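Local coordinates for protein flap endonuclease 1 (Sulfolobus solfataricus, PDB 2IZO) that cuts 5' flaps from branched DNA during replication and repair, acting as a magnesium-dependent structure-specific endonuclease and 5'-3' exonuclease, at residues E15-N27 with L157-D170. Residues are numbered along the deposited sequence; the frame is centred on the assembly and turned at random.
With ZN (zinc ion), chain D.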
loop_
_atom_site.group_PDB
_atom_site.type_symbol
_atom_site.label_atom_id
_atom_site.label_comp_id
_atom_site.label_asym_id
_atom_site.label_seq_id
_atom_site.Cartn_x
_atom_site.Cartn_y
_atom_site.Cartn_z
ATOM N N GLU A 15 -4.799 -14.217 8.034
ATOM C CA GLU A 15 -6.080 -14.920 8.075
ATOM C C GLU A 15 -7.169 -14.074 8.729
ATOM O O GLU A 15 -8.356 -14.281 8.481
ATOM C CB GLU A 15 -5.936 -16.263 8.787
ATOM N N LEU A 16 -6.755 -13.112 9.546
ATOM C CA LEU A 16 -7.690 -12.272 10.289
ATOM C C LEU A 16 -8.081 -11.002 9.522
ATOM O O LEU A 16 -9.020 -10.302 9.900
ATOM C CB LEU A 16 -7.090 -11.930 11.660
ATOM C CG LEU A 16 -7.996 -11.607 12.852
ATOM C CD1 LEU A 16 -9.152 -12.591 12.996
ATOM C CD2 LEU A 16 -7.157 -11.584 14.115
ATOM N N LYS A 17 -7.362 -10.725 8.436
ATOM C CA LYS A 17 -7.605 -9.556 7.588
ATOM C C LYS A 17 -8.996 -9.583 6.946
ATOM O O LYS A 17 -9.402 -10.588 6.360
ATOM C CB LYS A 17 -6.519 -9.461 6.512
ATOM C CG LYS A 17 -6.473 -8.141 5.758
ATOM C CD LYS A 17 -5.108 -7.898 5.112
ATOM C CE LYS A 17 -4.935 -8.640 3.785
ATOM N NZ LYS A 17 -4.607 -10.082 3.962
ATOM N N GLY A 18 -9.715 -8.468 7.070
ATOM C CA GLY A 18 -11.062 -8.331 6.518
ATOM C C GLY A 18 -12.138 -8.986 7.364
ATOM O O GLY A 18 -13.157 -9.440 6.839
ATOM N N LYS A 19 -11.918 -9.024 8.677
ATOM C CA LYS A 19 -12.823 -9.719 9.593
ATOM C C LYS A 19 -13.342 -8.843 10.730
ATOM O O LYS A 19 -12.572 -8.170 11.425
ATOM C CB LYS A 19 -12.156 -10.975 10.160
ATOM C CG LYS A 19 -11.696 -11.948 9.090
ATOM C CD LYS A 19 -11.393 -13.310 9.659
ATOM C CE LYS A 19 -11.390 -14.378 8.572
ATOM N NZ LYS A 19 -12.654 -14.420 7.783
ATOM N N ARG A 20 -14.661 -8.862 10.902
ATOM C CA ARG A 20 -15.317 -8.186 12.016
ATOM C C ARG A 20 -15.117 -8.993 13.294
ATOM O O ARG A 20 -15.325 -10.210 13.314
ATOM C CB ARG A 20 -16.810 -8.001 11.736
ATOM C CG ARG A 20 -17.121 -7.044 10.604
ATOM C CD ARG A 20 -18.597 -7.105 10.246
ATOM N NE ARG A 20 -18.989 -6.034 9.335
ATOM C CZ ARG A 20 -19.232 -4.781 9.714
ATOM N NH1 ARG A 20 -19.119 -4.429 10.991
ATOM N NH2 ARG A 20 -19.584 -3.871 8.814
ATOM N N VAL A 21 -14.707 -8.312 14.357
ATOM C CA VAL A 21 -14.411 -8.982 15.617
ATOM C C VAL A 21 -15.182 -8.347 16.777
ATOM O O VAL A 21 -15.147 -7.132 16.969
ATOM C CB VAL A 21 -12.878 -9.031 15.884
ATOM C CG1 VAL A 21 -12.581 -9.394 17.316
ATOM C CG2 VAL A 21 -12.210 -10.039 14.957
ATOM N N SER A 22 -15.888 -9.188 17.526
ATOM C CA SER A 22 -16.649 -8.768 18.699
ATOM C C SER A 22 -15.776 -8.685 19.952
ATOM O O SER A 22 -15.733 -9.617 20.762
ATOM C CB SER A 22 -17.812 -9.732 18.938
ATOM O OG SER A 22 -18.946 -9.358 18.184
ATOM N N ILE A 23 -15.086 -7.560 20.107
ATOM C CA ILE A 23 -14.229 -7.323 21.264
ATOM C C ILE A 23 -15.080 -6.950 22.474
ATOM O O ILE A 23 -15.990 -6.125 22.369
ATOM C CB ILE A 23 -13.209 -6.195 20.988
ATOM C CG1 ILE A 23 -12.441 -6.472 19.694
ATOM C CG2 ILE A 23 -12.244 -6.027 22.173
ATOM C CD1 ILE A 23 -11.798 -5.251 19.085
ATOM N N ASP A 24 -14.791 -7.567 23.616
ATOM C CA ASP A 24 -15.432 -7.165 24.862
ATOM C C ASP A 24 -14.855 -5.833 25.315
ATOM O O ASP A 24 -13.638 -5.683 25.438
ATOM C CB ASP A 24 -15.249 -8.217 25.956
ATOM C CG ASP A 24 -15.980 -7.855 27.243
ATOM O OD1 ASP A 24 -17.001 -7.137 27.176
ATOM O OD2 ASP A 24 -15.541 -8.293 28.326
ATOM N N GLY A 25 -15.741 -4.871 25.551
ATOM C CA GLY A 25 -15.346 -3.543 25.994
ATOM C C GLY A 25 -14.625 -3.588 27.324
ATOM O O GLY A 25 -13.465 -3.190 27.418
ATOM N N TYR A 26 -15.311 -4.101 28.340
ATOM C CA TYR A 26 -14.785 -4.139 29.704
ATOM C C TYR A 26 -13.445 -4.869 29.805
ATOM O O TYR A 26 -12.497 -4.341 30.390
ATOM C CB TYR A 26 -15.825 -4.729 30.664
ATOM C CG TYR A 26 -16.890 -3.739 31.103
ATOM C CD1 TYR A 26 -17.522 -2.899 30.181
ATOM C CD2 TYR A 26 -17.274 -3.652 32.439
ATOM C CE1 TYR A 26 -18.499 -1.989 30.579
ATOM C CE2 TYR A 26 -18.253 -2.748 32.848
ATOM C CZ TYR A 26 -18.861 -1.919 31.913
ATOM O OH TYR A 26 -19.826 -1.025 32.316
ATOM N N ASN A 27 -13.367 -6.064 29.217
ATOM C CA ASN A 27 -12.124 -6.843 29.198
ATOM C C ASN A 27 -10.974 -6.070 28.551
ATOM O O ASN A 27 -9.875 -6.023 29.099
ATOM C CB ASN A 27 -12.332 -8.188 28.491
ATOM C CG ASN A 27 -11.285 -9.226 28.875
ATOM O OD1 ASN A 27 -10.119 -9.128 28.492
ATOM N ND2 ASN A 27 -11.709 -10.239 29.624
ATOM N N LEU A 157 -23.279 -11.833 18.606
ATOM C CA LEU A 157 -22.947 -11.166 17.343
ATOM C C LEU A 157 -22.219 -12.120 16.404
ATOM O O LEU A 157 -22.453 -12.109 15.195
ATOM C CB LEU A 157 -22.109 -9.903 17.574
ATOM C CG LEU A 157 -22.727 -8.681 18.267
ATOM C CD1 LEU A 157 -21.759 -7.510 18.205
ATOM C CD2 LEU A 157 -24.072 -8.287 17.672
ATOM N N ASN A 158 -21.342 -12.943 16.980
ATOM C CA ASN A 158 -20.639 -14.000 16.258
ATOM C C ASN A 158 -21.604 -15.085 15.808
ATOM O O ASN A 158 -21.486 -15.614 14.697
ATOM C CB ASN A 158 -19.544 -14.605 17.150
ATOM C CG ASN A 158 -18.670 -15.625 16.422
ATOM O OD1 ASN A 158 -18.077 -16.502 17.049
ATOM N ND2 ASN A 158 -18.583 -15.509 15.103
ATOM N N LYS A 159 -22.557 -15.400 16.682
ATOM C CA LYS A 159 -23.566 -16.421 16.431
ATOM C C LYS A 159 -24.542 -15.993 15.325
ATOM O O LYS A 159 -25.031 -16.832 14.572
ATOM C CB LYS A 159 -24.312 -16.736 17.729
ATOM C CG LYS A 159 -24.942 -18.113 17.778
ATOM C CD LYS A 159 -25.618 -18.346 19.120
ATOM C CE LYS A 159 -26.560 -19.543 19.063
ATOM N NZ LYS A 159 -27.373 -19.674 20.307
ATOM N N LEU A 160 -24.811 -14.691 15.233
ATOM C CA LEU A 160 -25.643 -14.134 14.163
ATOM C C LEU A 160 -24.879 -14.010 12.840
ATOM O O LEU A 160 -25.474 -13.763 11.788
ATOM C CB LEU A 160 -26.196 -12.760 14.560
ATOM C CG LEU A 160 -27.175 -12.631 15.731
ATOM C CD1 LEU A 160 -27.493 -11.168 15.960
ATOM C CD2 LEU A 160 -28.457 -13.433 15.519
ATOM N N GLY A 161 -23.561 -14.178 12.898
ATOM C CA GLY A 161 -22.713 -14.043 11.720
ATOM C C GLY A 161 -22.330 -12.602 11.444
ATOM O O GLY A 161 -21.817 -12.285 10.367
ATOM N N LEU A 162 -22.584 -11.727 12.415
ATOM C CA LEU A 162 -22.226 -10.315 12.293
ATOM C C LEU A 162 -20.772 -10.065 12.685
ATOM O O LEU A 162 -20.145 -9.123 12.199
ATOM C CB LEU A 162 -23.178 -9.431 13.101
ATOM C CG LEU A 162 -24.586 -9.297 12.512
ATOM C CD1 LEU A 162 -25.560 -8.890 13.589
ATOM C CD2 LEU A 162 -24.639 -8.325 11.331
ATOM N N SER A 163 -20.245 -10.907 13.568
ATOM C CA SER A 163 -18.806 -10.943 13.803
ATOM C C SER A 163 -18.253 -12.321 13.454
ATOM O O SER A 163 -18.967 -13.323 13.511
ATOM C CB SER A 163 -18.445 -10.531 15.239
ATOM O OG SER A 163 -18.670 -11.571 16.176
ATOM N N TRP A 164 -16.984 -12.344 13.066
ATOM C CA TRP A 164 -16.261 -13.570 12.772
ATOM C C TRP A 164 -15.953 -14.338 14.057
ATOM O O TRP A 164 -16.063 -15.562 14.104
ATOM C CB TRP A 164 -14.979 -13.211 12.023
ATOM C CG TRP A 164 -13.860 -14.198 12.111
ATOM C CD1 TRP A 164 -12.806 -14.175 12.987
ATOM C CD2 TRP A 164 -13.658 -15.330 11.269
ATOM N NE1 TRP A 164 -11.965 -15.235 12.747
ATOM C CE2 TRP A 164 -12.465 -15.963 11.699
ATOM C CE3 TRP A 164 -14.370 -15.878 10.198
ATOM C CZ2 TRP A 164 -11.968 -17.114 11.091
ATOM C CZ3 TRP A 164 -13.879 -17.025 9.592
ATOM C CH2 TRP A 164 -12.687 -17.632 10.043
ATOM N N ALA A 165 -15.581 -13.598 15.097
ATOM C CA ALA A 165 -15.227 -14.170 16.384
ATOM C C ALA A 165 -15.374 -13.130 17.480
ATOM O O ALA A 165 -15.328 -11.928 17.215
ATOM C CB ALA A 165 -13.794 -14.687 16.351
ATOM N N ALA A 166 -15.554 -13.602 18.709
ATOM C CA ALA A 166 -15.484 -12.743 19.880
ATOM C C ALA A 166 -14.035 -12.643 20.342
ATOM O O ALA A 166 -13.295 -13.631 20.313
ATOM C CB ALA A 166 -16.359 -13.288 20.990
ATOM N N ALA A 167 -13.626 -11.450 20.760
ATOM C CA ALA A 167 -12.266 -11.245 21.240
ATOM C C ALA A 167 -12.248 -10.809 22.689
ATOM O O ALA A 167 -12.903 -9.836 23.072
ATOM C CB ALA A 167 -11.524 -10.244 20.376
ATOM N N SER A 168 -11.483 -11.555 23.480
ATOM C CA SER A 168 -11.313 -11.328 24.910
ATOM C C SER A 168 -10.127 -12.160 25.375
ATOM O O SER A 168 -9.702 -13.080 24.682
ATOM C CB SER A 168 -12.574 -11.740 25.673
ATOM O OG SER A 168 -12.403 -11.596 27.071
ATOM N N GLN A 169 -9.583 -11.834 26.540
ATOM C CA GLN A 169 -8.537 -12.665 27.128
ATOM C C GLN A 169 -9.163 -13.808 27.905
ATOM O O GLN A 169 -8.515 -14.828 28.142
ATOM C CB GLN A 169 -7.580 -11.844 28.003
ATOM C CG GLN A 169 -6.706 -10.851 27.222
ATOM C CD GLN A 169 -6.091 -11.456 25.966
ATOM O OE1 GLN A 169 -6.595 -11.252 24.859
ATOM N NE2 GLN A 169 -5.007 -12.210 26.135
ATOM N N ASP A 170 -10.429 -13.634 28.278
ATOM C CA ASP A 170 -11.184 -14.662 28.985
ATOM C C ASP A 170 -11.867 -15.616 28.009
ATOM O O ASP A 170 -11.954 -15.329 26.815
ATOM C CB ASP A 170 -12.204 -14.025 29.933
ATOM C CG ASP A 170 -11.550 -13.365 31.142
ATOM O OD1 ASP A 170 -10.434 -13.777 31.527
ATOM O OD2 ASP A 170 -12.157 -12.431 31.713
HETATM ZN ZN ZN D . -8.898 -12.521 32.387
#
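With chi1 of Trp164 at 156°, CG anti to the backbone N, the indole turns one face to Lys19, whose chain runs extended until it bends at its last torsion (chi4 -55°). Lys19 CD therefore lies over the five-membered ring as a CH-pi contact, and NZ ends over the six-membered ring, 3.6 Å from its centroid, in a cation-pi contact. From there strands 19-24 and 165-167 run parallel. Trp164 N donates to Arg20 O, Ser22 N reaches Ala165 O at 2.8 Å, and Ala167 N and Asp24 N continue the ladder to Ser22 O and Ala167 O. Ser22 and Ser163 join their OG atoms across 3.0 Å in a hydrogen bond, with Leu157 CB packed against Ser22 OG; on the other face Ala167 CB meets Val21 CG1 and Ile23 CG1. Beyond the strands, Asn27 OD1 accepts a weak bond from Gln169 N, while Asn27 ND2 lies 3.1 Å from Asp170 OD2, the amide and carboxylate planes nearly perpendicular. Asp170 OD1 binds the zinc ion at 2.2 Å. Asp24, at the N-cap of helix 25-34 and a predicted magnesium ligand, accepts a weak bond from Asn27 N at OD2. The ladder joins N-domain to I-domain, and both strands end beside the metals. They are neighbouring inner strands of the PIN-like mixed sheet, flanked by 70-76 and 180-183, with helix 150-159 packed on the Ser22 and Ala166 face through Ala154.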